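Local coordinates for tRNA dimethylallyltransferase (Bacillus halodurans, PDB 3EXA), which probably catalyses the transfer of a dimethylallyl group from dimethylallyl diphosphate to adenine 37 of tRNAs that read codons beginning with uridine, at residues K25-E30 / L94-G99; N191-G196 / H302-G307. All coordinates share one frame; numbering follows the deposited sequence.

Interaction 1: K25-E30 / L94-G99; sequences KRLNGE and LPFLVG
G29 and E30 pair with L94 and P95 as neighbouring parallel strands, and three backbone hydrogen bonds satisfy the peptide groups between them. L94 N donates to N28 O at 3.1 Å, with an N-H...O angle of 159°. L94 O in turn accepts E30 N at 3.0 Å, the donor standing above the carbonyl plane. The third bond runs from F96 N to E30 O at 2.8 Å and lies nearly along the C=O axis (C=O...N angle 174°). E30 thus bridges L94 and F96, the pattern of a parallel sheet. P95, between them, lacks an N-H but needs none on this side. E30 O also sits in the plane of the F96 ring, at its edge, and 3.3 Å from F96 CB; chi1 of -87° sets CG beside the backbone N.

Glycine suits position 29 because L94 O and F96 CE2 occupy the space where a CB would lie. N28, just before it, has a left-handed backbone conformation that asparagine tolerates well. Beside this polar ladder, L27 CD2 meets L94 CD2 at 3.8 Å, the two leucines lying side by side, and also touches F96 CZ at the ring's rim, at 3.8 Å. The carboxylate of E30 finds its charge partners outside the pair, OE2 with R93 and OE1 with R91.

On its other edge, strand 94-98 bonds to strand 4-9, where L94 and F96 pack on V6. Helix 74-90 covers the face bearing E30 and P95 through I88, while helix 294-317 meets L27 on the opposite face.

Interaction 2: N191-G196 / H302-G307; sequences NLVMIG and HNFIAG
F304 and I305, which touch V193 and I195, ride on a helical turn whose shortest backbone bond, A306 N to H302 O, is 2.8 Å; G307 N to N303 O continues the i to i+4 pattern. With its backbone polar groups paired in this way, the helix can offer apolar side chains to the sheet. This is the layered alpha/beta arrangement of the P-loop NTPase fold, with a helix packed against a parallel sheet. Helix 302-307 runs nearly antiparallel to strand 191-196, at 161°, with their axes 9.3 Å apart at closest approach.

Beta-branched V193 and I195 suit an extended strand and present compact methyl groups to the helix. V193 CG1, anti to the backbone N, touches F304 CE1 at 4.0 Å as the two side chains slide past each other in opposite directions. F304 also touches T285 of strand 284-288. I195 instead crosses I305 at about a right angle, and its CG2 lies 3.9 Å from I305 CG1. I195 CG1 sits between the backbone N and the carbonyl carbon (chi1 58°) and carries CD1 to the closest approach, that between the delta methyls: I195 CD1 meets I305 CD1 at 3.7 Å.

Both interactions involve strands of one parallel sheet; strand 4-9 lies between strands 94-98 and 191-198 and bonds to each. Their centres are 11 Å apart, and helix 294-317 joins them: L27 CD2 of interaction 1 packs 3.8 Å from I305 CG2 of interaction 2, and R26 CG lies 3.5 Å from H302 CD2. I8 of the middle strand touches both F96 and I195. That strand leads into the predicted ATP-binding loop, whose K16 is also a substrate-binding residue by similarity. The K16 side chain lies about 10 Å from that of F96 and about 8 Å from that of I195, so both contacts lie in the surroundings of the loop.

Interaction 1: K25-E30 / L94-G99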
# COMPACT_ATOMS: atom_id res chain seq x y z
N LYS A 25 -3.75 -9.08 43.40
CA LYS A 25 -3.18 -8.88 44.72
C LYS A 25 -2.43 -10.11 45.19
O LYS A 25 -1.25 -10.04 45.56
CB LYS A 25 -4.28 -8.54 45.72
CG LYS A 25 -4.83 -7.13 45.59
CD LYS A 25 -6.02 -6.95 46.51
CE LYS A 25 -6.50 -5.51 46.51
NZ LYS A 25 -5.50 -4.59 47.12
N ARG A 26 -3.09 -11.26 45.17
CA ARG A 26 -2.45 -12.49 45.61
C ARG A 26 -1.62 -13.14 44.51
O ARG A 26 -1.08 -14.23 44.69
CB ARG A 26 -3.51 -13.46 46.13
CG ARG A 26 -4.65 -13.67 45.17
CD ARG A 26 -5.99 -13.75 45.89
NE ARG A 26 -6.28 -15.04 46.51
CZ ARG A 26 -7.48 -15.37 46.97
NH1 ARG A 26 -7.69 -16.56 47.52
NH2 ARG A 26 -8.48 -14.51 46.87
N LEU A 27 -1.49 -12.47 43.37
CA LEU A 27 -0.72 -13.00 42.26
C LEU A 27 0.34 -11.99 41.84
O LEU A 27 0.92 -12.12 40.76
CB LEU A 27 -1.65 -13.32 41.09
CG LEU A 27 -1.69 -14.76 40.55
CD1 LEU A 27 -1.87 -15.74 41.69
CD2 LEU A 27 -2.82 -14.89 39.55
N ASN A 28 0.57 -11.00 42.69
CA ASN A 28 1.55 -9.93 42.45
C ASN A 28 1.55 -9.48 40.99
O ASN A 28 2.57 -9.59 40.32
CB ASN A 28 2.96 -10.41 42.85
CG ASN A 28 4.01 -9.29 42.82
OD1 ASN A 28 3.79 -8.20 43.36
ND2 ASN A 28 5.15 -9.56 42.21
N GLY A 29 0.43 -8.95 40.51
CA GLY A 29 0.38 -8.52 39.12
C GLY A 29 -0.01 -7.08 38.86
O GLY A 29 -0.38 -6.35 39.79
N GLU A 30 0.09 -6.64 37.60
CA GLU A 30 -0.29 -5.28 37.23
C GLU A 30 -1.39 -5.38 36.19
O GLU A 30 -1.44 -6.36 35.45
CB GLU A 30 0.90 -4.52 36.67
CG GLU A 30 2.13 -4.60 37.53
CD GLU A 30 3.14 -3.53 37.18
OE1 GLU A 30 3.19 -3.09 36.01
OE2 GLU A 30 3.90 -3.11 38.09
N LEU A 94 3.08 -10.17 37.34
CA LEU A 94 2.27 -10.87 36.35
C LEU A 94 1.31 -9.90 35.66
O LEU A 94 0.45 -9.29 36.31
CB LEU A 94 1.48 -11.99 37.03
CG LEU A 94 0.47 -12.72 36.16
CD1 LEU A 94 1.19 -13.38 34.99
CD2 LEU A 94 -0.24 -13.75 36.99
N PRO A 95 1.44 -9.75 34.33
CA PRO A 95 0.57 -8.85 33.57
C PRO A 95 -0.85 -9.36 33.37
O PRO A 95 -1.06 -10.51 32.99
CB PRO A 95 1.32 -8.70 32.25
CG PRO A 95 1.90 -10.06 32.07
CD PRO A 95 2.45 -10.36 33.45
N PHE A 96 -1.81 -8.48 33.63
CA PHE A 96 -3.23 -8.76 33.52
C PHE A 96 -3.90 -7.88 32.45
O PHE A 96 -3.86 -6.65 32.52
CB PHE A 96 -3.91 -8.48 34.88
CG PHE A 96 -3.89 -9.65 35.84
CD1 PHE A 96 -4.99 -10.51 35.94
CD2 PHE A 96 -2.79 -9.89 36.67
CE1 PHE A 96 -5.00 -11.58 36.84
CE2 PHE A 96 -2.79 -10.96 37.57
CZ PHE A 96 -3.90 -11.81 37.65
N LEU A 97 -4.51 -8.52 31.45
CA LEU A 97 -5.22 -7.80 30.40
C LEU A 97 -6.69 -7.94 30.77
O LEU A 97 -7.27 -9.03 30.67
CB LEU A 97 -4.96 -8.43 29.02
CG LEU A 97 -5.55 -7.72 27.79
CD1 LEU A 97 -5.00 -6.32 27.67
CD2 LEU A 97 -5.21 -8.51 26.55
N VAL A 98 -7.27 -6.82 31.22
CA VAL A 98 -8.66 -6.78 31.69
C VAL A 98 -9.64 -5.96 30.86
O VAL A 98 -9.32 -4.86 30.40
CB VAL A 98 -8.73 -6.25 33.15
CG1 VAL A 98 -10.17 -6.26 33.66
CG2 VAL A 98 -7.87 -7.11 34.04
N GLY A 99 -10.83 -6.52 30.68
CA GLY A 99 -11.89 -5.87 29.94
C GLY A 99 -11.53 -5.67 28.49
O GLY A 99 -10.66 -6.36 27.96

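Interaction 2: N191-G196 / H302-G307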
# COMPACT_ATOMS: atom_id res chain seq x y z
N ASN A 191 2.21 -17.46 27.53
CA ASN A 191 1.75 -18.58 28.36
C ASN A 191 0.47 -17.92 28.85
O ASN A 191 0.43 -17.32 29.92
CB ASN A 191 2.71 -18.81 29.54
CG ASN A 191 2.19 -19.86 30.52
OD1 ASN A 191 1.01 -20.22 30.50
ND2 ASN A 191 3.08 -20.34 31.38
N LEU A 192 -0.57 -18.00 28.02
CA LEU A 192 -1.83 -17.36 28.33
C LEU A 192 -2.89 -18.22 28.99
O LEU A 192 -3.05 -19.41 28.69
CB LEU A 192 -2.40 -16.72 27.06
CG LEU A 192 -3.71 -15.91 27.15
CD1 LEU A 192 -3.76 -14.91 26.04
CD2 LEU A 192 -4.92 -16.84 27.08
N VAL A 193 -3.60 -17.58 29.91
CA VAL A 193 -4.72 -18.15 30.65
C VAL A 193 -5.81 -17.08 30.49
O VAL A 193 -5.66 -15.94 30.94
CB VAL A 193 -4.39 -18.36 32.14
CG1 VAL A 193 -5.63 -18.84 32.89
CG2 VAL A 193 -3.28 -19.40 32.29
N MSE A 194 -6.88 -17.46 29.82
CA MSE A 194 -7.98 -16.56 29.56
C MSE A 194 -9.23 -17.04 30.30
O MSE A 194 -9.66 -18.18 30.11
CB MSE A 194 -8.25 -16.52 28.06
CG MSE A 194 -8.82 -15.21 27.58
SE MSE A 194 -8.78 -15.07 25.65
CE MSE A 194 -10.52 -14.26 25.39
N ILE A 195 -9.80 -16.19 31.14
CA ILE A 195 -11.01 -16.55 31.87
C ILE A 195 -12.12 -15.60 31.48
O ILE A 195 -11.87 -14.44 31.15
CB ILE A 195 -10.81 -16.44 33.40
CG1 ILE A 195 -10.40 -15.02 33.76
CG2 ILE A 195 -9.76 -17.45 33.88
CD1 ILE A 195 -10.32 -14.75 35.23
N GLY A 196 -13.36 -16.08 31.50
CA GLY A 196 -14.47 -15.21 31.15
C GLY A 196 -15.50 -15.17 32.26
O GLY A 196 -15.78 -16.19 32.89
N HIS A 302 -8.77 -18.15 41.38
CA HIS A 302 -7.34 -18.01 41.63
C HIS A 302 -6.65 -19.37 41.56
O HIS A 302 -5.56 -19.50 41.01
CB HIS A 302 -7.08 -17.41 43.00
CG HIS A 302 -5.66 -17.57 43.46
ND1 HIS A 302 -5.20 -18.72 44.05
CD2 HIS A 302 -4.60 -16.73 43.38
CE1 HIS A 302 -3.91 -18.59 44.32
NE2 HIS A 302 -3.52 -17.40 43.93
N ASN A 303 -7.30 -20.37 42.14
CA ASN A 303 -6.73 -21.69 42.11
C ASN A 303 -6.57 -22.13 40.66
O ASN A 303 -5.49 -22.57 40.26
CB ASN A 303 -7.63 -22.67 42.86
CG ASN A 303 -7.09 -24.08 42.82
OD1 ASN A 303 -7.57 -24.92 42.05
ND2 ASN A 303 -6.07 -24.35 43.62
N PHE A 304 -7.62 -21.98 39.85
CA PHE A 304 -7.55 -22.38 38.45
C PHE A 304 -6.47 -21.65 37.65
O PHE A 304 -5.72 -22.26 36.90
CB PHE A 304 -8.89 -22.19 37.75
CG PHE A 304 -8.81 -22.41 36.28
CD1 PHE A 304 -8.52 -21.35 35.42
CD2 PHE A 304 -8.99 -23.68 35.74
CE1 PHE A 304 -8.40 -21.54 34.03
CE2 PHE A 304 -8.86 -23.90 34.36
CZ PHE A 304 -8.57 -22.81 33.50
N ILE A 305 -6.43 -20.33 37.81
CA ILE A 305 -5.46 -19.50 37.13
C ILE A 305 -4.04 -19.85 37.56
O ILE A 305 -3.19 -20.18 36.73
CB ILE A 305 -5.73 -18.00 37.40
CG1 ILE A 305 -6.99 -17.57 36.67
CG2 ILE A 305 -4.54 -17.17 36.98
CD1 ILE A 305 -7.37 -16.11 36.90
N ALA A 306 -3.79 -19.78 38.86
CA ALA A 306 -2.48 -20.09 39.41
C ALA A 306 -2.02 -21.48 38.96
O ALA A 306 -0.86 -21.66 38.59
CB ALA A 306 -2.51 -20.03 40.94
N GLY A 307 -2.92 -22.45 38.98
CA GLY A 307 -2.58 -23.80 38.56
C GLY A 307 -2.21 -23.90 37.09
O GLY A 307 -1.13 -24.38 36.75